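Local coordinates for surface protein VspA (Borrelia turicatae, PDB 1YJG) that is a variable surface lipoprotein of the outer membrane whose switching with related antigens probably helps the spirochaete evade the host immune response, represented here by its helical core, at residues F10-K15 with L142-A146; D25-I31 with A113-I119; Y55-S59 with F92-K97; V61-A66 with V85-T90; K99-L103 with K125-A129. The contacts are given in a common frame with arbitrary orientation. Residue numbers count along the deposited sequence, not the author numbering.

Contact 1: residues F10-K15 with L142-A146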
# COMPACT_ATOMS: atom_id res chain seq x y z
N PHE A 10 -4.80 -6.83 16.75
CA PHE A 10 -3.36 -6.62 16.62
C PHE A 10 -2.84 -7.14 15.29
O PHE A 10 -2.02 -6.51 14.64
CB PHE A 10 -2.63 -7.32 17.76
CG PHE A 10 -1.17 -7.02 17.80
CD1 PHE A 10 -0.71 -5.82 18.34
CD2 PHE A 10 -0.25 -7.91 17.27
CE1 PHE A 10 0.66 -5.53 18.35
CE2 PHE A 10 1.12 -7.63 17.29
CZ PHE A 10 1.57 -6.44 17.81
N ALA A 11 -3.33 -8.31 14.89
CA ALA A 11 -2.95 -8.94 13.64
C ALA A 11 -3.39 -8.08 12.46
O ALA A 11 -2.70 -8.00 11.46
CB ALA A 11 -3.55 -10.32 13.54
N LYS A 12 -4.56 -7.46 12.59
CA LYS A 12 -5.11 -6.60 11.55
C LYS A 12 -4.20 -5.40 11.32
O LYS A 12 -3.99 -4.99 10.19
CB LYS A 12 -6.47 -6.03 11.96
CG LYS A 12 -7.67 -6.88 11.62
CD LYS A 12 -8.96 -6.28 12.25
CE LYS A 12 -9.28 -4.89 11.71
NZ LYS A 12 -10.45 -4.25 12.41
N SER A 13 -3.69 -4.85 12.42
CA SER A 13 -2.82 -3.70 12.40
C SER A 13 -1.47 -4.03 11.80
O SER A 13 -0.91 -3.22 11.06
CB SER A 13 -2.62 -3.15 13.82
OG SER A 13 -3.80 -2.51 14.27
N VAL A 14 -0.95 -5.20 12.14
CA VAL A 14 0.33 -5.65 11.63
C VAL A 14 0.20 -5.99 10.14
O VAL A 14 1.08 -5.66 9.35
CB VAL A 14 0.87 -6.85 12.44
CG1 VAL A 14 2.14 -7.42 11.81
CG2 VAL A 14 1.16 -6.42 13.88
N LYS A 15 -0.91 -6.64 9.78
CA LYS A 15 -1.17 -7.02 8.39
C LYS A 15 -1.17 -5.75 7.55
O LYS A 15 -0.58 -5.70 6.47
CB LYS A 15 -2.52 -7.76 8.26
CG LYS A 15 -2.88 -8.27 6.85
CD LYS A 15 -1.73 -9.05 6.18
CE LYS A 15 -2.13 -9.52 4.78
NZ LYS A 15 -1.12 -10.39 4.15
N LEU A 142 7.26 -9.80 12.51
CA LEU A 142 6.15 -9.35 13.34
C LEU A 142 4.83 -9.94 12.88
O LEU A 142 3.97 -10.24 13.71
CB LEU A 142 6.08 -7.82 13.39
CG LEU A 142 4.96 -7.22 14.26
CD1 LEU A 142 5.08 -7.68 15.70
CD2 LEU A 142 5.00 -5.71 14.18
N LEU A 143 4.65 -10.11 11.56
CA LEU A 143 3.41 -10.68 11.02
C LEU A 143 3.30 -12.14 11.44
O LEU A 143 2.23 -12.60 11.85
CB LEU A 143 3.29 -10.54 9.49
CG LEU A 143 1.99 -11.06 8.85
CD1 LEU A 143 0.71 -10.45 9.52
CD2 LEU A 143 1.94 -10.82 7.36
N THR A 144 4.41 -12.86 11.36
CA THR A 144 4.42 -14.26 11.74
C THR A 144 4.02 -14.41 13.20
O THR A 144 3.20 -15.25 13.52
CB THR A 144 5.81 -14.86 11.49
OG1 THR A 144 6.05 -14.89 10.08
CG2 THR A 144 5.87 -16.34 11.89
N SER A 145 4.58 -13.57 14.07
CA SER A 145 4.27 -13.61 15.50
C SER A 145 2.83 -13.21 15.77
O SER A 145 2.19 -13.77 16.65
CB SER A 145 5.19 -12.70 16.31
OG SER A 145 6.52 -13.12 16.18
N ALA A 146 2.34 -12.23 15.03
CA ALA A 146 0.98 -11.76 15.20
C ALA A 146 -0.03 -12.81 14.73
O ALA A 146 -1.07 -12.98 15.34
CB ALA A 146 0.77 -10.48 14.43
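F10 opens the buried meeting of helix 2-28 with the C-terminal helix 129-155, the two segments running antiparallel at 160° with axes 9.3 Å apart. Its ring offers an edge to the other helix: F10 CD2 lies 4.0 Å from A146 CB, and F10 CE2 is 4.3 Å from L142 CD1. One residue on, A11 sits across from A146, their CA atoms 5.1 Å apart, close because neither has more than a methyl. V14, a turn after F10, points straight across; V14 CG1 packs 3.7 Å from L142 CG and 3.6 Å from L143 CA, while V14 CG2 reaches A146 CB at 4.1 Å. K15 joins through its aliphatic part, with K15 CD 4.2 Å from L143 CD2. L68 and I82 of the two middle helices close over F10, and K12 of the second subunit packs on L143. No hydrogen bond or salt bridge crosses the segments, so the terminal helices of this bundle are held together here by apolar packing.

Contact 2: residues D25-I31 with A113-I119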
# COMPACT_ATOMS: atom_id res chain seq x y z
N ASP A 25 7.18 -2.49 -3.29
CA ASP A 25 7.67 -3.32 -4.41
C ASP A 25 6.83 -3.01 -5.66
O ASP A 25 7.31 -3.12 -6.78
CB ASP A 25 7.55 -4.82 -4.12
CG ASP A 25 8.35 -5.27 -2.92
OD1 ASP A 25 9.32 -4.58 -2.53
OD2 ASP A 25 8.04 -6.31 -2.28
N GLU A 26 5.55 -2.66 -5.46
CA GLU A 26 4.67 -2.32 -6.58
C GLU A 26 5.03 -0.93 -7.14
O GLU A 26 4.83 -0.68 -8.32
CB GLU A 26 3.18 -2.37 -6.19
CG GLU A 26 2.69 -3.69 -5.56
CD GLU A 26 2.90 -4.94 -6.42
OE1 GLU A 26 2.74 -6.05 -5.87
OE2 GLU A 26 3.19 -4.83 -7.64
N LEU A 27 5.56 -0.05 -6.29
CA LEU A 27 5.97 1.29 -6.70
C LEU A 27 7.27 1.22 -7.48
O LEU A 27 7.51 2.03 -8.40
CB LEU A 27 6.16 2.20 -5.48
CG LEU A 27 4.92 2.49 -4.63
CD1 LEU A 27 5.30 3.41 -3.48
CD2 LEU A 27 3.78 3.11 -5.45
N ALA A 28 8.13 0.27 -7.11
CA ALA A 28 9.41 0.06 -7.76
C ALA A 28 9.21 -0.42 -9.20
O ALA A 28 10.06 -0.19 -10.05
CB ALA A 28 10.27 -0.92 -6.99
N LYS A 29 8.09 -1.10 -9.47
CA LYS A 29 7.79 -1.57 -10.82
C LYS A 29 7.40 -0.39 -11.73
O LYS A 29 7.29 -0.55 -12.95
CB LYS A 29 6.63 -2.57 -10.81
CG LYS A 29 6.96 -3.94 -10.23
CD LYS A 29 5.67 -4.71 -9.95
CE LYS A 29 5.88 -5.86 -8.98
NZ LYS A 29 4.65 -6.68 -8.82
N ALA A 30 7.13 0.77 -11.13
CA ALA A 30 6.75 1.98 -11.87
C ALA A 30 7.93 2.91 -12.17
O ALA A 30 7.75 3.93 -12.82
CB ALA A 30 5.70 2.75 -11.11
N ILE A 31 9.11 2.56 -11.66
CA ILE A 31 10.29 3.37 -11.89
C ILE A 31 10.59 3.39 -13.39
O ILE A 31 10.64 2.34 -14.04
CB ILE A 31 11.50 2.80 -11.11
CG1 ILE A 31 11.32 3.01 -9.60
CG2 ILE A 31 12.82 3.45 -11.59
CD1 ILE A 31 12.40 2.33 -8.75
N ALA A 113 16.80 5.72 -8.38
CA ALA A 113 15.50 5.50 -7.77
C ALA A 113 15.53 4.10 -7.16
O ALA A 113 14.97 3.88 -6.10
CB ALA A 113 14.39 5.61 -8.79
N LYS A 114 16.22 3.18 -7.82
CA LYS A 114 16.33 1.81 -7.35
C LYS A 114 17.15 1.71 -6.05
O LYS A 114 16.85 0.87 -5.20
CB LYS A 114 16.90 0.92 -8.44
CG LYS A 114 15.89 0.66 -9.54
CD LYS A 114 16.54 0.03 -10.76
CE LYS A 114 15.47 -0.50 -11.72
NZ LYS A 114 15.73 -0.15 -13.13
N THR A 115 18.15 2.57 -5.89
CA THR A 115 18.96 2.55 -4.66
C THR A 115 18.13 3.01 -3.47
O THR A 115 18.55 2.88 -2.32
CB THR A 115 20.23 3.43 -4.74
OG1 THR A 115 19.86 4.82 -4.79
CG2 THR A 115 21.03 3.16 -6.04
N ALA A 116 16.96 3.57 -3.74
CA ALA A 116 16.08 4.03 -2.68
C ALA A 116 14.94 3.07 -2.34
O ALA A 116 14.78 2.73 -1.18
CB ALA A 116 15.52 5.42 -3.00
N ILE A 117 14.19 2.62 -3.36
CA ILE A 117 13.02 1.73 -3.15
C ILE A 117 12.92 0.38 -3.87
O ILE A 117 11.83 -0.22 -3.87
CB ILE A 117 11.74 2.55 -3.51
CG1 ILE A 117 11.60 2.72 -5.03
CG2 ILE A 117 11.77 3.91 -2.84
CD1 ILE A 117 10.32 3.44 -5.46
N ASP A 118 13.99 -0.10 -4.48
CA ASP A 118 13.98 -1.38 -5.20
C ASP A 118 14.88 -2.39 -4.49
O ASP A 118 16.09 -2.38 -4.66
CB ASP A 118 14.41 -1.18 -6.67
CG ASP A 118 13.99 -2.35 -7.57
OD1 ASP A 118 13.73 -2.13 -8.76
OD2 ASP A 118 13.89 -3.52 -7.17
N ILE A 119 14.28 -3.27 -3.70
CA ILE A 119 15.02 -4.28 -2.95
C ILE A 119 15.53 -5.44 -3.80
O ILE A 119 16.49 -6.09 -3.43
CB ILE A 119 14.15 -4.86 -1.77
CG1 ILE A 119 13.01 -5.73 -2.28
CG2 ILE A 119 13.61 -3.75 -0.86
CD1 ILE A 119 12.42 -6.64 -1.20
O HOH W 1 11.16 -2.86 -3.63
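This is a partly buried, mainly apolar contact between the C-terminal part of helix 2-28, with the turn at A28-I31, and the end of the short helix 110-117. I31 has the largest share of buried surface. It is the last residue of a type I turn that starts at A28, and its side chain points across, so that I31 CD1 lies 3.8 Å from both A113 CB and I117 CG1 and 3.9 Å from K114 CG. A28 also faces the other segment, its CB 3.6 Å from I117 O and 4.0 Å from D118 CG, and L27 CB touches I117 CD1 at 4.3 Å. I51 of helix 48-69 packs against A113 and I117. The polar margin is bridged by a water that donates to D25 OD1 and I117 O, each at 2.7 Å, and accepts from I119 N at 3.1 Å; it thus joins a carboxylate to backbone groups of I117 and I119. The K29 NZ to E26 OE2 salt bridge, 2.6 Å, stays within its own segment, on a side that faces S56 of the second subunit. Such packing of a short connecting helix against the end of a long one belongs to the helical-bundle fold of this Vsp-family protein.

Contact 3: residues Y55-S59 with F92-K97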
# COMPACT_ATOMS: atom_id res chain seq x y z
N TYR A 55 8.11 7.44 0.15
CA TYR A 55 8.46 8.09 1.40
C TYR A 55 7.20 8.31 2.25
O TYR A 55 7.24 8.11 3.45
CB TYR A 55 9.15 9.43 1.12
CG TYR A 55 9.62 10.13 2.37
CD1 TYR A 55 10.92 9.96 2.82
CD2 TYR A 55 8.77 10.93 3.11
CE1 TYR A 55 11.35 10.58 3.97
CE2 TYR A 55 9.20 11.56 4.26
CZ TYR A 55 10.49 11.38 4.69
OH TYR A 55 10.92 11.99 5.84
N SER A 56 6.09 8.72 1.62
CA SER A 56 4.82 8.99 2.31
C SER A 56 4.18 7.70 2.85
O SER A 56 3.58 7.70 3.93
CB SER A 56 3.85 9.74 1.39
OG SER A 56 2.67 10.12 2.09
N VAL A 57 4.30 6.61 2.10
CA VAL A 57 3.77 5.33 2.51
C VAL A 57 4.57 4.84 3.73
O VAL A 57 3.99 4.36 4.68
CB VAL A 57 3.83 4.28 1.37
CG1 VAL A 57 3.55 2.88 1.89
CG2 VAL A 57 2.83 4.63 0.27
N ILE A 58 5.89 4.98 3.70
CA ILE A 58 6.72 4.54 4.83
C ILE A 58 6.50 5.44 6.05
O ILE A 58 6.70 4.99 7.16
CB ILE A 58 8.22 4.39 4.45
CG1 ILE A 58 8.39 3.36 3.34
CG2 ILE A 58 9.05 3.95 5.65
CD1 ILE A 58 7.74 2.02 3.62
N SER A 59 6.08 6.69 5.83
CA SER A 59 5.81 7.62 6.92
C SER A 59 4.54 7.16 7.60
O SER A 59 4.43 7.23 8.82
CB SER A 59 5.64 9.07 6.44
OG SER A 59 6.88 9.61 6.04
N PHE A 92 14.82 4.30 7.25
CA PHE A 92 14.54 4.55 5.84
C PHE A 92 14.26 6.04 5.63
O PHE A 92 14.80 6.66 4.72
CB PHE A 92 13.32 3.75 5.36
CG PHE A 92 12.91 4.09 3.96
CD1 PHE A 92 13.51 3.45 2.89
CD2 PHE A 92 11.98 5.09 3.72
CE1 PHE A 92 13.17 3.77 1.59
CE2 PHE A 92 11.63 5.42 2.42
CZ PHE A 92 12.22 4.76 1.36
N LEU A 93 13.40 6.61 6.47
CA LEU A 93 13.03 8.02 6.36
C LEU A 93 14.21 8.97 6.58
O LEU A 93 14.38 9.93 5.83
CB LEU A 93 11.90 8.36 7.35
CG LEU A 93 10.60 7.58 7.19
CD1 LEU A 93 9.65 7.90 8.36
CD2 LEU A 93 9.93 7.87 5.86
N THR A 94 15.03 8.70 7.59
CA THR A 94 16.19 9.52 7.90
C THR A 94 17.21 9.46 6.75
O THR A 94 17.78 10.48 6.35
CB THR A 94 16.85 9.02 9.22
OG1 THR A 94 15.99 9.28 10.33
CG2 THR A 94 18.10 9.80 9.57
N LYS A 95 17.43 8.26 6.23
CA LYS A 95 18.37 8.05 5.14
C LYS A 95 17.91 8.78 3.87
O LYS A 95 18.70 9.45 3.20
CB LYS A 95 18.57 6.54 4.88
CG LYS A 95 19.39 6.19 3.63
CD LYS A 95 20.75 6.91 3.56
CE LYS A 95 21.74 6.43 4.63
NZ LYS A 95 22.32 5.10 4.30
N ALA A 96 16.63 8.67 3.55
CA ALA A 96 16.09 9.32 2.36
C ALA A 96 16.25 10.84 2.45
O ALA A 96 16.69 11.50 1.50
CB ALA A 96 14.65 8.92 2.16
N LYS A 97 15.90 11.39 3.61
CA LYS A 97 15.99 12.83 3.86
C LYS A 97 17.43 13.30 3.68
O LYS A 97 17.67 14.37 3.12
CB LYS A 97 15.51 13.18 5.27
CG LYS A 97 14.00 13.27 5.42
CD LYS A 97 13.58 13.81 6.80
CE LYS A 97 13.87 12.83 7.92
NZ LYS A 97 13.13 13.16 9.17
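Y55, L93 and I58 carry most of this contact between helices 48-69 and 76-98, whose segments run antiparallel at 149° with axes 10.4 Å apart. Y55 buries the largest area. Its t rotamer carries the ring to the neighbouring helix, where L93 CD2 sits over one face, 3.7 Å from the ring centroid and 15° off the normal, a CH-pi contact. A96 CB meets the edge of the same ring, 3.9 Å from Y55 CD1, and the phenol oxygen Y55 OH lies 3.4 Å from K97 CG. L93 fills the space between Y55 and the next turn: its CD2 methyl also touches I58 CG2 at 4.0 Å and S59 OG at 3.5 Å. I58 points directly at the other helix, and I58 CG2 packs 3.7 Å from F92 CD2. The I58 side chain also reaches I24 of helix 2-28 and L135 of helix 129-155, which places it in the core of the bundle, whereas Y55 and K97 both pack on G39 of the second subunit. With no hydrogen bond across the segments, cohesion here rests on apolar packing, with the L93 methyl on the Y55 face as its one CH-pi contact.

Contact 4: residues V61-A66 with V85-T90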
# COMPACT_ATOMS: atom_id res chain seq x y z
N VAL A 61 3.52 4.10 7.65
CA VAL A 61 3.93 2.88 8.33
C VAL A 61 4.52 3.20 9.70
O VAL A 61 4.17 2.58 10.70
CB VAL A 61 4.99 2.13 7.51
CG1 VAL A 61 5.73 1.12 8.38
CG2 VAL A 61 4.37 1.45 6.33
N ASP A 62 5.42 4.18 9.72
CA ASP A 62 6.08 4.63 10.95
C ASP A 62 5.06 5.12 12.00
O ASP A 62 5.18 4.80 13.18
CB ASP A 62 7.08 5.75 10.65
CG ASP A 62 8.09 5.95 11.76
OD1 ASP A 62 9.07 5.16 11.84
OD2 ASP A 62 8.00 6.86 12.60
N THR A 63 4.08 5.88 11.54
CA THR A 63 3.03 6.42 12.41
C THR A 63 2.20 5.28 13.00
O THR A 63 1.84 5.32 14.17
CB THR A 63 2.12 7.37 11.62
OG1 THR A 63 2.88 8.51 11.18
CG2 THR A 63 1.02 7.97 12.50
N LYS A 64 1.89 4.27 12.19
CA LYS A 64 1.10 3.12 12.63
C LYS A 64 1.85 2.27 13.65
O LYS A 64 1.25 1.70 14.54
CB LYS A 64 0.68 2.26 11.43
CG LYS A 64 -0.37 2.94 10.53
CD LYS A 64 -0.43 2.32 9.14
CE LYS A 64 -1.36 3.10 8.22
NZ LYS A 64 -2.79 2.85 8.50
N LEU A 65 3.16 2.19 13.50
CA LEU A 65 4.01 1.43 14.41
C LEU A 65 4.15 2.21 15.70
O LEU A 65 4.21 1.62 16.77
CB LEU A 65 5.39 1.16 13.77
CG LEU A 65 5.36 0.21 12.59
CD1 LEU A 65 6.67 0.22 11.79
CD2 LEU A 65 5.04 -1.19 13.05
N ALA A 66 4.18 3.54 15.60
CA ALA A 66 4.29 4.41 16.77
C ALA A 66 3.06 4.17 17.66
O ALA A 66 3.17 4.10 18.88
CB ALA A 66 4.40 5.87 16.37
N VAL A 85 10.79 -3.18 13.89
CA VAL A 85 10.16 -2.72 12.64
C VAL A 85 10.21 -1.20 12.57
O VAL A 85 10.60 -0.65 11.55
CB VAL A 85 8.67 -3.14 12.47
CG1 VAL A 85 8.25 -2.90 11.01
CG2 VAL A 85 8.42 -4.60 12.86
N LYS A 86 9.85 -0.53 13.67
CA LYS A 86 9.85 0.94 13.70
C LYS A 86 11.25 1.55 13.58
O LYS A 86 11.37 2.67 13.12
CB LYS A 86 9.11 1.50 14.91
CG LYS A 86 9.01 3.03 14.83
CD LYS A 86 7.84 3.60 15.59
CE LYS A 86 8.09 5.06 15.97
NZ LYS A 86 8.86 5.83 14.94
N ASN A 87 12.29 0.83 14.00
CA ASN A 87 13.66 1.32 13.90
C ASN A 87 13.99 1.33 12.41
O ASN A 87 14.65 2.23 11.92
CB ASN A 87 14.68 0.39 14.59
CG ASN A 87 14.66 0.48 16.14
OD1 ASN A 87 14.14 1.42 16.74
ND2 ASN A 87 15.27 -0.53 16.78
N ALA A 88 13.53 0.32 11.69
CA ALA A 88 13.79 0.21 10.26
C ALA A 88 13.09 1.30 9.44
O ALA A 88 13.71 1.90 8.57
CB ALA A 88 13.43 -1.19 9.75
N SER A 89 11.81 1.54 9.71
CA SER A 89 11.06 2.57 8.98
C SER A 89 11.62 3.97 9.29
O SER A 89 11.66 4.83 8.42
CB SER A 89 9.56 2.50 9.31
OG SER A 89 9.30 2.73 10.68
N THR A 90 12.06 4.18 10.53
CA THR A 90 12.64 5.46 10.94
C THR A 90 13.95 5.64 10.16
O THR A 90 14.23 6.71 9.66
CB THR A 90 12.88 5.48 12.47
OG1 THR A 90 11.64 5.76 13.14
CG2 THR A 90 13.77 6.61 12.90
O HOH W 2 10.42 8.49 13.85
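Side-chain conformation decides how D62 becomes the polar centre of this antiparallel packing of helices 48-69 and 76-98, where the axes approach to 9.3 Å at 151°. The CA-to-CB bond of D62 points sideways, but its t rotamer swings the carboxylate over to the other helix. There D62 OD2 forms a salt bridge with K86 NZ at 2.7 Å, and D62 OD1 accepts a hydrogen bond from S89 OG, also 2.7 Å. S89 reaches it with chi1 in the p well. T90, in the m rotamer, brings T90 OG1 to 2.9 Å from D62 OD1 and 3.1 Å from K86 O, two possible acceptors for one proton. A water donates to D62 OD2 at 3.2 Å and to T90 OG1 at 3.1 Å. K86 reaches D62 with chi1 to chi3 all t and chi4 in the p well, its methylenes packing on the way: K86 CD is 3.9 Å from L65 CB and K86 CE 3.8 Å from A66 CB. On the core side L65, with chi1 m and chi2 t, directs L65 CD1 to V85 CG1 at 3.6 Å; V85 goes on to pack against L135, A138 and L142 of helix 129-155. The contact thus has an apolar inner side and a charged outer one, where a salt bridge and a hydrogen bond converging on one aspartate add directional links to the packing.

Contact 5: residues K99-L103 with K125-A129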
# COMPACT_ATOMS: atom_id res chain seq x y z
N LYS A 99 19.56 12.02 1.77
CA LYS A 99 19.87 11.86 0.35
C LYS A 99 18.96 12.75 -0.52
O LYS A 99 18.73 12.45 -1.68
CB LYS A 99 19.76 10.39 -0.07
CG LYS A 99 20.78 9.48 0.60
CD LYS A 99 22.17 9.65 -0.02
CE LYS A 99 23.25 8.94 0.80
NZ LYS A 99 24.55 9.00 0.07
N THR A 100 18.47 13.84 0.06
CA THR A 100 17.59 14.78 -0.65
C THR A 100 18.17 15.33 -1.96
O THR A 100 17.42 15.56 -2.91
CB THR A 100 17.14 15.96 0.27
OG1 THR A 100 16.37 16.90 -0.48
CG2 THR A 100 18.32 16.81 0.77
N ALA A 101 19.48 15.55 -2.00
CA ALA A 101 20.14 16.08 -3.20
C ALA A 101 20.00 15.13 -4.38
O ALA A 101 19.91 15.57 -5.52
CB ALA A 101 21.62 16.37 -2.92
N ASP A 102 19.97 13.83 -4.10
CA ASP A 102 19.86 12.79 -5.13
C ASP A 102 18.43 12.33 -5.42
O ASP A 102 18.12 11.94 -6.55
CB ASP A 102 20.65 11.55 -4.71
CG ASP A 102 22.10 11.85 -4.42
OD1 ASP A 102 22.49 11.79 -3.23
OD2 ASP A 102 22.93 12.12 -5.31
N LEU A 103 17.58 12.36 -4.40
CA LEU A 103 16.19 11.91 -4.50
C LEU A 103 15.13 12.97 -4.73
O LEU A 103 14.02 12.64 -5.15
CB LEU A 103 15.82 11.13 -3.23
CG LEU A 103 16.69 9.91 -2.91
CD1 LEU A 103 16.24 9.23 -1.60
CD2 LEU A 103 16.66 8.92 -4.06
N LYS A 125 22.36 -0.07 -2.88
CA LYS A 125 21.16 0.15 -2.05
C LYS A 125 21.49 1.21 -1.03
O LYS A 125 21.03 1.17 0.11
CB LYS A 125 20.80 -1.14 -1.29
CG LYS A 125 20.91 -2.46 -2.09
CD LYS A 125 19.53 -2.95 -2.53
CE LYS A 125 19.60 -3.96 -3.68
NZ LYS A 125 18.44 -3.80 -4.59
N ASP A 126 22.27 2.20 -1.47
CA ASP A 126 22.75 3.28 -0.60
C ASP A 126 21.89 4.53 -0.37
O ASP A 126 22.34 5.44 0.31
CB ASP A 126 24.15 3.70 -1.07
CG ASP A 126 24.13 4.55 -2.32
OD1 ASP A 126 23.62 4.08 -3.35
OD2 ASP A 126 24.58 5.70 -2.34
N LYS A 127 20.68 4.57 -0.91
CA LYS A 127 19.78 5.72 -0.72
C LYS A 127 18.42 5.31 -0.11
O LYS A 127 17.39 5.92 -0.40
CB LYS A 127 19.59 6.49 -2.03
CG LYS A 127 20.91 6.92 -2.70
CD LYS A 127 20.67 7.81 -3.92
CE LYS A 127 21.86 7.78 -4.88
NZ LYS A 127 21.98 6.47 -5.61
N GLY A 128 18.42 4.28 0.73
CA GLY A 128 17.22 3.79 1.39
C GLY A 128 16.81 2.35 1.15
O GLY A 128 16.13 1.77 1.97
N ALA A 129 17.22 1.75 0.03
CA ALA A 129 16.84 0.36 -0.27
C ALA A 129 17.35 -0.66 0.78
O ALA A 129 16.65 -1.62 1.09
CB ALA A 129 17.25 -0.02 -1.68
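K99 marks a break in the backbone between two helices: it is the first residue to leave helical angles after helix 76-98, with phi/psi of -102/27°, and at the same time the N-cap position of the short helix 100-103, K99 O accepting from D102 N and L103 N, both at 3.0 Å. Facing it, 125-129 is an irregular run that ends at the start of helix 129-155. G128 holds the N-cap position there with phi/psi of 121/-24°, at which a CB would collide with K127 O, which accounts for glycine at this position. The closest CA atoms are those of K99 and K127, 6.2 Å apart. K127 has the most surface buried, and its aliphatic chain does the packing: K127 CG lies 4.0 Å from K99 CD, and K127 CD lies 3.8 Å from D102 CB and 4.2 Å from L103 CD2. L103 CD1 also rests 3.7 Å from K127 O. The lysine's amino group turns to helix 110-117, with a salt bridge to D112 and a hydrogen bond to T115. K99 CE lies 3.6 Å from D126 O, while K99 NZ and D126 OD2, 4.1 Å apart, are too far for a salt bridge. The two connections therefore pack together at one end of the bundle, between the end of helix 76-98 and the start of helix 129-155, with helix 110-117 alongside and T100 hydrogen-bonded to I35 of the second subunit.

From the N terminus, helix 2-28 opens two loops: contact 1 closes the longest, against helix 129-155, and contact 2 closes a shorter one nested in it, against helix 110-117, their centres 24 Å apart on opposite sides of the chain's centre. Inside contact 2 lies contact 3, and inside that contact 4; these two join the same hairpin of helices 48-69 and 76-98. Contact 5 follows them in series within contact 1 but crosses contact 2, the two meeting through T115 with K127 and D118 with K125. Contact 3 touches contacts 2 and 5 through F92, while V85 of contact 4 packs on L142 of contact 1, so that the middle hairpin links both ends of the bundle.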